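PDB 3B8X: pyridoxamine 5-phosphate-dependent dehydrase from Escherichia coli, which catalyses the removal of the C3'-hydroxyl group from GDP-4-keto-6-deoxy-D-mannose by a combined transamination and deoxygenation, a step in L-colitose biosynthesis. Local coordinates for residues B[51-56]-B[213-218]; B[63-68]-B[179-184]; B[69-74]-B[208-213]. The protein carries 1 engineered substitution. All coordinates share one frame; numbering follows the deposited sequence.

Contact 1. Residues B[51-56]-B[213-218]; sequences YAVMVS and CIRAHG. With G4M ([(2R,3S,4R,5R)-5-(2-amino-6-oxo-1,6-dihydro-9H-purin-9-yl)-3,4-dihydroxytetrahydrofuran-2-yl]methyl (2R,3S,4S,5S,6R)-3,4-dihydroxy-5-[({3-hydroxy-2-methyl-5-[(phosphonooxy)methyl]pyridin-4-yl}methyl)amino]-6-methyltetrahydro-2H-pyran-2-yl dihydrogen diphosphate), chain G.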
loop_
_atom_site.group_PDB
_atom_site.type_symbol
_atom_site.label_atom_id
_atom_site.label_comp_id
_atom_site.label_asym_id
_atom_site.label_seq_id
_atom_site.Cartn_x
_atom_site.Cartn_y
_atom_site.Cartn_z
ATOM N N TYR B 51 7.445 0.052 20.569
ATOM C CA TYR B 51 7.348 0.830 19.360
ATOM C C TYR B 51 6.061 0.617 18.620
ATOM O O TYR B 51 5.457 -0.448 18.704
ATOM C CB TYR B 51 8.439 0.352 18.417
ATOM C CG TYR B 51 9.797 0.403 19.001
ATOM C CD1 TYR B 51 10.450 -0.756 19.377
ATOM C CD2 TYR B 51 10.463 1.614 19.110
ATOM C CE1 TYR B 51 11.719 -0.702 19.906
ATOM C CE2 TYR B 51 11.739 1.673 19.592
ATOM C CZ TYR B 51 12.352 0.510 19.993
ATOM O OH TYR B 51 13.622 0.582 20.481
ATOM N N ALA B 52 5.735 1.596 17.786
ATOM C CA ALA B 52 4.565 1.521 16.916
ATOM C C ALA B 52 4.899 2.200 15.580
ATOM O O ALA B 52 5.594 3.236 15.562
ATOM C CB ALA B 52 3.365 2.208 17.573
ATOM N N VAL B 53 4.486 1.573 14.474
ATOM C CA VAL B 53 4.693 2.137 13.127
ATOM C C VAL B 53 3.356 2.143 12.417
ATOM O O VAL B 53 2.864 1.087 12.067
ATOM C CB VAL B 53 5.652 1.372 12.214
ATOM C CG1 VAL B 53 5.720 2.079 10.866
ATOM C CG2 VAL B 53 7.088 1.279 12.793
ATOM N N MET B 54 2.810 3.328 12.171
ATOM C CA MET B 54 1.541 3.478 11.453
ATOM C C MET B 54 1.701 3.368 9.943
ATOM O O MET B 54 2.658 3.886 9.389
ATOM C CB MET B 54 0.939 4.827 11.714
ATOM C CG MET B 54 -0.538 4.912 11.218
ATOM S SD MET B 54 -1.176 6.606 11.420
ATOM C CE MET B 54 -2.966 6.425 11.229
ATOM N N VAL B 55 0.779 2.678 9.299
ATOM C CA VAL B 55 0.867 2.447 7.863
ATOM C C VAL B 55 -0.487 2.656 7.238
ATOM O O VAL B 55 -1.479 2.930 7.905
ATOM C CB VAL B 55 1.415 1.032 7.488
ATOM C CG1 VAL B 55 2.918 0.952 7.822
ATOM C CG2 VAL B 55 0.669 -0.040 8.220
ATOM N N SER B 56 -0.517 2.583 5.929
ATOM C CA SER B 56 -1.743 2.868 5.226
ATOM C C SER B 56 -2.967 2.020 5.566
ATOM O O SER B 56 -4.064 2.507 5.386
ATOM C CB SER B 56 -1.448 2.931 3.722
ATOM O OG SER B 56 -1.161 1.627 3.193
ATOM N N CYS B 213 12.105 2.007 7.517
ATOM C CA CYS B 213 12.723 2.076 6.192
ATOM C C CYS B 213 11.810 1.570 5.068
ATOM O O CYS B 213 11.650 2.219 4.038
ATOM C CB CYS B 213 14.003 1.226 6.227
ATOM S SG CYS B 213 14.898 1.059 4.639
ATOM N N ILE B 214 11.225 0.381 5.261
ATOM C CA ILE B 214 10.398 -0.200 4.214
ATOM C C ILE B 214 9.008 0.414 4.044
ATOM O O ILE B 214 8.328 0.181 3.014
ATOM C CB ILE B 214 10.384 -1.704 4.269
ATOM C CG1 ILE B 214 9.795 -2.170 5.611
ATOM C CG2 ILE B 214 11.754 -2.243 3.936
ATOM C CD1 ILE B 214 9.555 -3.693 5.615
ATOM N N ARG B 215 8.579 1.173 5.065
ATOM C CA ARG B 215 7.274 1.842 4.977
ATOM C C ARG B 215 7.390 2.922 3.938
ATOM O O ARG B 215 6.400 3.345 3.368
ATOM C CB ARG B 215 6.927 2.660 6.237
ATOM C CG ARG B 215 5.645 3.473 6.059
ATOM C CD ARG B 215 5.233 4.048 7.409
ATOM N NE ARG B 215 6.294 4.877 8.012
ATOM C CZ ARG B 215 6.211 5.464 9.206
ATOM N NH1 ARG B 215 5.149 5.264 9.988
ATOM N NH2 ARG B 215 7.218 6.221 9.641
ATOM N N ALA B 216 8.604 3.440 3.750
ATOM C CA ALA B 216 8.711 4.585 2.860
ATOM C C ALA B 216 9.882 4.534 1.901
ATOM O O ALA B 216 10.948 5.062 2.199
ATOM C CB ALA B 216 8.789 5.884 3.674
ATOM N N HIS B 217 9.650 3.921 0.754
ATOM C CA HIS B 217 10.628 3.868 -0.317
ATOM C C HIS B 217 11.921 3.127 -0.093
ATOM O O HIS B 217 12.739 3.077 -1.016
ATOM C CB HIS B 217 10.961 5.292 -0.789
ATOM C CG HIS B 217 9.754 6.123 -1.082
ATOM N ND1 HIS B 217 8.974 5.909 -2.202
ATOM C CD2 HIS B 217 9.211 7.187 -0.430
ATOM C CE1 HIS B 217 8.011 6.815 -2.233
ATOM N NE2 HIS B 217 8.124 7.597 -1.168
ATOM N N GLY B 218 12.131 2.576 1.094
ATOM C CA GLY B 218 13.361 1.862 1.384
ATOM C C GLY B 218 14.520 2.830 1.581
ATOM O O GLY B 218 15.675 2.469 1.482
HETATM O OP3 G4M G . 6.064 9.064 -4.337
HETATM P PL G4M G . 5.012 8.050 -4.993
HETATM O OP1 G4M G . 4.861 6.741 -4.133
HETATM O OP2 G4M G . 3.575 8.722 -5.233
HETATM O OP4 G4M G . 5.464 7.668 -6.487
HETATM C C5B G4M G . 6.609 6.838 -6.484
HETATM C C5L G4M G . 7.430 7.078 -7.754
HETATM C C6L G4M G . 7.528 6.087 -8.725
HETATM N N1L G4M G . 8.252 6.235 -9.845
HETATM C C2L G4M G . 9.015 7.295 -10.031
HETATM C C2A G4M G . 9.881 7.328 -11.287
HETATM C C3L G4M G . 9.003 8.350 -9.090
HETATM O O3L G4M G . 9.792 9.440 -9.258
HETATM C C4L G4M G . 8.190 8.242 -7.927
HETATM C C4A G4M G . 8.202 9.235 -6.938
HETATM N N4A G4M G . 8.951 10.319 -7.109
HETATM C C4G G4M G . 8.865 11.385 -6.228
HETATM C C5G G4M G . 10.239 12.008 -5.964
HETATM C C6G G4M G . 10.875 12.385 -7.302
HETATM O O5G G4M G . 10.037 13.199 -5.203
HETATM C C3G G4M G . 8.205 10.996 -4.895
HETATM O O3G G4M G . 6.929 11.654 -4.803
HETATM C C2G G4M G . 9.131 11.385 -3.715
HETATM O O2G G4M G . 8.446 11.209 -2.457
HETATM C C1G G4M G . 9.684 12.833 -3.853
HETATM O O1G G4M G . 10.858 12.990 -3.037
HETATM P P2 G4M G . 10.611 14.420 -2.376
HETATM O O3P G4M G . 10.367 15.564 -3.485
HETATM O O4P G4M G . 11.952 14.782 -1.580
HETATM O OPP G4M G . 9.314 14.299 -1.416
HETATM P P G4M G . 9.466 15.322 -0.167
HETATM O O1P G4M G . 10.985 15.753 0.164
HETATM O O2P G4M G . 8.884 14.546 1.119
HETATM O "O5'" G4M G . 8.533 16.640 -0.388
HETATM C "C5'" G4M G . 9.045 17.474 -1.426
HETATM C "C4'" G4M G . 8.987 18.946 -0.992
HETATM O "O4'" G4M G . 7.615 19.385 -0.767
HETATM C "C3'" G4M G . 9.749 19.147 0.353
HETATM O "O3'" G4M G . 10.409 20.415 0.399
HETATM C "C2'" G4M G . 8.625 19.035 1.407
HETATM O "O2'" G4M G . 8.893 19.888 2.531
HETATM C "C1'" G4M G . 7.410 19.586 0.647
HETATM N N9 G4M G . 6.187 18.924 1.097
HETATM C C8 G4M G . 5.905 17.592 0.987
HETATM N N7 G4M G . 4.716 17.383 1.493
HETATM C C4 G4M G . 5.145 19.554 1.689
HETATM C C5 G4M G . 4.192 18.563 1.938
HETATM C C6 G4M G . 2.972 18.952 2.539
HETATM O O6 G4M G . 2.088 18.151 2.754
HETATM N N3 G4M G . 4.902 20.813 2.022
HETATM C C2 G4M G . 3.771 21.158 2.587
HETATM N N1 G4M G . 2.795 20.250 2.846
HETATM N N2 G4M G . 3.555 22.471 2.905
#
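R215 of segment 213-218 reaches V53, M54 and V55 of the edge strand 51-55. Its side chain carries the whole contact. CG lies anti to the backbone N (chi1 173°), and this starts the chain toward the strand. CB itself has no close partner there. CG is the first atom to arrive, at 4.1 Å from V55 CG1. CD is 3.9 Å from V55 CG1 and 3.3 Å from M54 O. The chain then bends at chi3 (57°), which swings the guanidinium along the strand to V53. V53 CG1 lies over one face of that group, 3.8 Å from R215 CZ. At the tip, R215 NH1 donates to M54 O over 2.9 Å. The bond is fairly straight, with an N-H...O angle of 163°. It uses a lone pair of the carbonyl and lies in the guanidinium plane.

NH1 also forms a salt bridge with E40 OE2, and the same carboxylate oxygen accepts a hydrogen bond from M54 N. Further along the second segment, H217 meets the ligand. Its CE1 is 3.6 Å from G4M OP3, a phosphate oxygen that sits at the ring edge. H217 O is hydrogen-bonded to S91 OG of the second subunit, so this loop reaches the dimer interface.

V53 and V55 pair by backbone bonds with strand 198-202. M54 lies on the outermost strand of the sheet within this chain, and its N and O are held by E40 and R215. R215 would help keep the E40 carboxylate ionised, and the pair satisfies backbone polar atoms where no further strand of this chain pairs.

Contact 2. Residues B[63-68]-B[179-184]; sequences LLMIAA and GLMGTF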
loop_
_atom_site.group_PDB
_atom_site.type_symbol
_atom_site.label_atom_id
_atom_site.label_comp_id
_atom_site.label_asym_id
_atom_site.label_seq_id
_atom_site.Cartn_x
_atom_site.Cartn_y
_atom_site.Cartn_z
ATOM N N LEU B 63 1.673 -6.761 5.515
ATOM C CA LEU B 63 2.671 -6.903 4.466
ATOM C C LEU B 63 4.066 -6.594 5.018
ATOM O O LEU B 63 5.015 -7.371 4.848
ATOM C CB LEU B 63 2.349 -6.037 3.250
ATOM C CG LEU B 63 3.290 -6.072 2.045
ATOM C CD1 LEU B 63 3.244 -7.343 1.259
ATOM C CD2 LEU B 63 2.888 -4.897 1.185
ATOM N N LEU B 64 4.167 -5.469 5.710
ATOM C CA LEU B 64 5.448 -5.081 6.333
ATOM C C LEU B 64 5.889 -6.033 7.425
ATOM O O LEU B 64 7.103 -6.186 7.633
ATOM C CB LEU B 64 5.409 -3.640 6.869
ATOM C CG LEU B 64 5.265 -2.474 5.853
ATOM C CD1 LEU B 64 5.818 -1.129 6.295
ATOM C CD2 LEU B 64 5.821 -2.797 4.498
ATOM N N MET B 65 4.938 -6.579 8.188
ATOM C CA MET B 65 5.299 -7.510 9.269
ATOM C C MET B 65 6.091 -8.672 8.692
ATOM O O MET B 65 7.176 -9.000 9.180
ATOM C CB MET B 65 4.069 -7.999 10.028
ATOM C CG MET B 65 4.440 -8.967 11.056
ATOM S SD MET B 65 3.019 -9.351 12.114
ATOM C CE MET B 65 1.803 -10.116 10.995
ATOM N N ILE B 66 5.563 -9.291 7.636
ATOM C CA ILE B 66 6.258 -10.415 6.963
ATOM C C ILE B 66 7.567 -9.989 6.279
ATOM O O ILE B 66 8.616 -10.618 6.377
ATOM C CB ILE B 66 5.315 -11.074 5.900
ATOM C CG1 ILE B 66 4.046 -11.545 6.589
ATOM C CG2 ILE B 66 6.008 -12.219 5.188
ATOM C CD1 ILE B 66 4.341 -12.422 7.818
ATOM N N ALA B 67 7.500 -8.922 5.513
ATOM C CA ALA B 67 8.686 -8.470 4.808
ATOM C C ALA B 67 9.869 -8.185 5.720
ATOM O O ALA B 67 11.026 -8.519 5.431
ATOM C CB ALA B 67 8.336 -7.244 4.037
ATOM N N ALA B 68 9.613 -7.468 6.799
ATOM C CA ALA B 68 10.715 -7.138 7.682
ATOM C C ALA B 68 11.556 -8.335 8.111
ATOM O O ALA B 68 12.741 -8.189 8.315
ATOM C CB ALA B 68 10.197 -6.413 8.888
ATOM N N GLY B 179 3.257 -11.324 20.363
ATOM C CA GLY B 179 4.133 -11.651 19.254
ATOM C C GLY B 179 5.388 -10.783 19.151
ATOM O O GLY B 179 5.533 -9.748 19.825
ATOM N N LEU B 180 6.307 -11.230 18.312
ATOM C CA LEU B 180 7.495 -10.435 18.007
ATOM C C LEU B 180 6.971 -9.132 17.366
ATOM O O LEU B 180 7.518 -8.027 17.558
ATOM C CB LEU B 180 8.341 -11.205 16.992
ATOM C CG LEU B 180 9.365 -10.331 16.293
ATOM C CD1 LEU B 180 10.399 -9.814 17.314
ATOM C CD2 LEU B 180 10.011 -11.127 15.170
ATOM N N MET B 181 5.911 -9.301 16.574
ATOM C CA MET B 181 5.167 -8.196 15.939
ATOM C C MET B 181 3.684 -8.419 16.090
ATOM O O MET B 181 3.219 -9.573 16.151
ATOM C CB MET B 181 5.471 -8.072 14.445
ATOM C CG MET B 181 6.684 -7.163 14.195
ATOM S SD MET B 181 7.193 -7.073 12.482
ATOM C CE MET B 181 7.932 -8.648 12.279
ATOM N N GLY B 182 2.936 -7.319 16.032
ATOM C CA GLY B 182 1.506 -7.363 16.094
ATOM C C GLY B 182 0.904 -6.321 15.165
ATOM O O GLY B 182 1.309 -5.161 15.169
ATOM N N THR B 183 -0.121 -6.708 14.424
ATOM C CA THR B 183 -0.740 -5.740 13.509
ATOM C C THR B 183 -2.118 -5.280 13.949
ATOM O O THR B 183 -2.852 -6.041 14.566
ATOM C CB THR B 183 -0.783 -6.259 12.051
ATOM O OG1 THR B 183 -1.514 -7.506 11.975
ATOM C CG2 THR B 183 0.630 -6.407 11.446
ATOM N N PHE B 184 -2.454 -4.027 13.644
ATOM C CA PHE B 184 -3.780 -3.494 13.933
ATOM C C PHE B 184 -4.327 -2.785 12.695
ATOM O O PHE B 184 -3.571 -2.424 11.775
ATOM C CB PHE B 184 -3.777 -2.488 15.086
ATOM C CG PHE B 184 -3.267 -3.028 16.362
ATOM C CD1 PHE B 184 -1.936 -3.374 16.478
ATOM C CD2 PHE B 184 -4.078 -3.057 17.491
ATOM C CE1 PHE B 184 -1.416 -3.809 17.672
ATOM C CE2 PHE B 184 -3.537 -3.473 18.736
ATOM C CZ PHE B 184 -2.209 -3.880 18.806
#
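No ring, carboxylate or guanidinium takes part where M65 meets M181 and T183, so there are no flat side-chain faces or edges to fill. Two thioether chains and a methyl group make the contact. It belongs to the fold-type I architecture of PLP enzymes, in which helices pack on a central mixed sheet. The axes of helix segment 63-68 and strand segment 181-184 come within 9.0 Å and run nearly antiparallel, at 161°.

The M65 and M181 chains lie alongside each other, running opposite ways. M65 CG lies 3.6 Å from M181 SD, and M65 SD lies 3.6 Å from M181 CB. M65 bends at chi3 (63°), which turns its end toward T183. The T183 methyl stands across the end of M65, with T183 CG2 3.8 Å from M65 SD and 3.9 Å from M65 CE. The hydroxyl of T183 is hydrogen-bonded to N62 OD1, just before the helical segment. L159 of the neighbouring strand 157-161 also packs on both methionines. The interface is buried and has no hydrogen bond between its segments. M65 O finds no hydrogen-bond partner in the model; the methyl CE of M181 stands 3.2 Å from it.

Contact 3. Residues B[69-74]-B[208-213]; sequences LFFTKK and YHILLC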
loop_
_atom_site.group_PDB
_atom_site.type_symbol
_atom_site.label_atom_id
_atom_site.label_comp_id
_atom_site.label_asym_id
_atom_site.label_seq_id
_atom_site.Cartn_x
_atom_site.Cartn_y
_atom_site.Cartn_z
ATOM N N LEU B 69 10.931 -9.496 8.293
ATOM C CA LEU B 69 11.634 -10.683 8.738
ATOM C C LEU B 69 12.676 -11.199 7.755
ATOM O O LEU B 69 13.529 -12.006 8.098
ATOM C CB LEU B 69 10.650 -11.795 9.087
ATOM C CG LEU B 69 9.689 -11.425 10.213
ATOM C CD1 LEU B 69 8.507 -12.399 10.335
ATOM C CD2 LEU B 69 10.440 -11.259 11.512
ATOM N N PHE B 70 12.630 -10.689 6.535
ATOM C CA PHE B 70 13.567 -11.115 5.515
ATOM C C PHE B 70 14.767 -10.195 5.515
ATOM O O PHE B 70 15.779 -10.468 4.876
ATOM C CB PHE B 70 12.892 -11.090 4.137
ATOM C CG PHE B 70 11.911 -12.209 3.922
ATOM C CD1 PHE B 70 10.709 -12.241 4.631
ATOM C CD2 PHE B 70 12.189 -13.231 2.999
ATOM C CE1 PHE B 70 9.839 -13.302 4.485
ATOM C CE2 PHE B 70 11.343 -14.321 2.865
ATOM C CZ PHE B 70 10.133 -14.339 3.564
ATOM N N PHE B 71 14.619 -9.079 6.215
ATOM C CA PHE B 71 15.562 -7.969 6.166
ATOM C C PHE B 71 16.374 -7.784 7.412
ATOM O O PHE B 71 17.199 -6.883 7.491
ATOM C CB PHE B 71 14.867 -6.649 5.727
ATOM C CG PHE B 71 14.116 -6.769 4.425
ATOM C CD1 PHE B 71 12.812 -6.343 4.310
ATOM C CD2 PHE B 71 14.700 -7.363 3.318
ATOM C CE1 PHE B 71 12.141 -6.497 3.108
ATOM C CE2 PHE B 71 14.019 -7.555 2.132
ATOM C CZ PHE B 71 12.736 -7.119 2.022
ATOM N N THR B 72 16.208 -8.669 8.383
ATOM C CA THR B 72 17.015 -8.454 9.571
ATOM C C THR B 72 18.440 -8.889 9.202
ATOM O O THR B 72 18.629 -9.693 8.288
ATOM C CB THR B 72 16.468 -9.291 10.692
ATOM O OG1 THR B 72 16.055 -10.546 10.132
ATOM C CG2 THR B 72 15.247 -8.562 11.315
ATOM N N LYS B 73 19.437 -8.321 9.875
ATOM C CA LYS B 73 20.864 -8.627 9.639
ATOM C C LYS B 73 21.175 -10.133 9.552
ATOM O O LYS B 73 21.842 -10.588 8.614
ATOM C CB LYS B 73 21.729 -7.901 10.656
ATOM C CG LYS B 73 21.576 -6.372 10.634
ATOM C CD LYS B 73 22.023 -5.828 9.280
ATOM C CE LYS B 73 21.661 -4.365 9.074
ATOM N NZ LYS B 73 22.328 -3.853 7.837
ATOM N N LYS B 74 20.622 -10.911 10.492
ATOM C CA LYS B 74 20.571 -12.366 10.426
ATOM C C LYS B 74 19.097 -12.526 9.968
ATOM O O LYS B 74 18.195 -12.256 10.762
ATOM C CB LYS B 74 20.726 -12.952 11.839
ATOM C CG LYS B 74 20.719 -14.463 11.893
ATOM C CD LYS B 74 21.320 -14.959 13.202
ATOM C CE LYS B 74 21.874 -16.379 13.073
ATOM N NZ LYS B 74 22.889 -16.535 11.982
ATOM N N TYR B 208 11.766 -2.442 14.304
ATOM C CA TYR B 208 11.262 -1.061 14.293
ATOM C C TYR B 208 11.962 -0.238 13.205
ATOM O O TYR B 208 11.351 0.338 12.316
ATOM C CB TYR B 208 11.588 -0.423 15.638
ATOM C CG TYR B 208 11.145 1.013 15.722
ATOM C CD1 TYR B 208 9.893 1.392 15.236
ATOM C CD2 TYR B 208 11.954 2.005 16.273
ATOM C CE1 TYR B 208 9.433 2.709 15.287
ATOM C CE2 TYR B 208 11.513 3.350 16.305
ATOM C CZ TYR B 208 10.246 3.684 15.843
ATOM O OH TYR B 208 9.764 4.970 15.911
ATOM N N HIS B 209 13.282 -0.207 13.229
ATOM C CA HIS B 209 13.985 0.513 12.185
ATOM C C HIS B 209 13.730 -0.082 10.799
ATOM O O HIS B 209 13.545 0.667 9.837
ATOM C CB HIS B 209 15.490 0.580 12.532
ATOM C CG HIS B 209 15.765 1.452 13.719
ATOM N ND1 HIS B 209 17.001 1.537 14.335
ATOM C CD2 HIS B 209 14.939 2.273 14.411
ATOM C CE1 HIS B 209 16.922 2.391 15.342
ATOM N NE2 HIS B 209 15.680 2.843 15.415
ATOM N N ILE B 210 13.672 -1.411 10.685
ATOM C CA ILE B 210 13.440 -2.004 9.365
ATOM C C ILE B 210 12.080 -1.546 8.876
ATOM O O ILE B 210 11.882 -1.244 7.697
ATOM C CB ILE B 210 13.437 -3.544 9.391
ATOM C CG1 ILE B 210 14.872 -4.107 9.522
ATOM C CG2 ILE B 210 12.848 -4.061 8.108
ATOM C CD1 ILE B 210 14.989 -5.588 10.059
ATOM N N LEU B 211 11.148 -1.475 9.794
ATOM C CA LEU B 211 9.791 -1.059 9.430
ATOM C C LEU B 211 9.802 0.383 8.925
ATOM O O LEU B 211 9.190 0.701 7.901
ATOM C CB LEU B 211 8.804 -1.211 10.604
ATOM C CG LEU B 211 8.556 -2.698 10.936
ATOM C CD1 LEU B 211 7.927 -2.904 12.311
ATOM C CD2 LEU B 211 7.664 -3.390 9.860
ATOM N N LEU B 212 10.511 1.254 9.639
ATOM C CA LEU B 212 10.581 2.669 9.264
ATOM C C LEU B 212 11.167 2.875 7.880
ATOM O O LEU B 212 10.788 3.814 7.160
ATOM C CB LEU B 212 11.414 3.449 10.259
ATOM C CG LEU B 212 10.809 3.559 11.667
ATOM C CD1 LEU B 212 11.862 4.194 12.547
ATOM C CD2 LEU B 212 9.546 4.392 11.645
ATOM N N CYS B 213 12.105 2.007 7.517
ATOM C CA CYS B 213 12.723 2.076 6.192
ATOM C C CYS B 213 11.810 1.570 5.068
ATOM O O CYS B 213 11.650 2.219 4.038
ATOM C CB CYS B 213 14.003 1.226 6.227
ATOM S SG CYS B 213 14.898 1.059 4.639
#
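F71 and I210 bring the two backbones nearest, with their CA atoms 7.1 Å apart. Segment 208-213 is regular helix, and its bonds from L212 N to Y208 O and from C213 N to H209 O are both 3.0 Å long. Segment 69-74 has no regular structure. It follows helix 58-68 and takes an extended step at T72 (psi 154°), which carries the chain on toward the surface lysines K73 and K74.

I210 is the one residue of 208-213 that touches 69-74. Its CG2 branch meets F71 CB at 4.1 Å and lies at the edge of the F71 ring, near its plane. Its longer branch has CG1 anti to the carbonyl carbon, and the nearly extended chain (chi2 159°) carries CD1 forward to the loop. There CD1 lies 3.6 Å from F71 O. It also meets the methyl CG2 of T72. That pair is modelled at 3.2 Å, so short that the exact placement is doubtful.

In the fold-type I architecture of this enzyme, helix 205-214 follows strand 198-202 and packs against the sheet, where L211 touches V53. I210 instead faces A68 and the loop after helix 58-68. About one turn earlier, E206 and I207 also meet this loop. K73 N adds a polar tie to the helix through E206 OE2.

The F71 ring has F70 CB over one face and meets Y349 of the second subunit edge-to-face. T72 turns its polar branch away from I210: OG1 donates to K74 O over 2.8 Å, approaching from above the carbonyl plane.

In the fold
After two N-terminal helices the chain forms strand 51-55, then helix 58-68 and the loop 69-74, supplying the first halves of contacts 1, 2 and 3 in that order. Strand 181-185 then closes contact 2 against the helix. Helix 205-214 closes contact 3 on the loop, and segment 213-218 closes contact 1 on the edge strand. Contact 1 therefore encloses both others, while contacts 2 and 3 cross. C213 is common to contacts 1 and 3. L64 links contacts 1 and 2 by packing on V55 and R215. A68 meets I210, and L69 meets L180 and M181, joining contacts 2 and 3. Contacts 1 and 2 tie residues 213-218 and helix 58-68 to the central sheet.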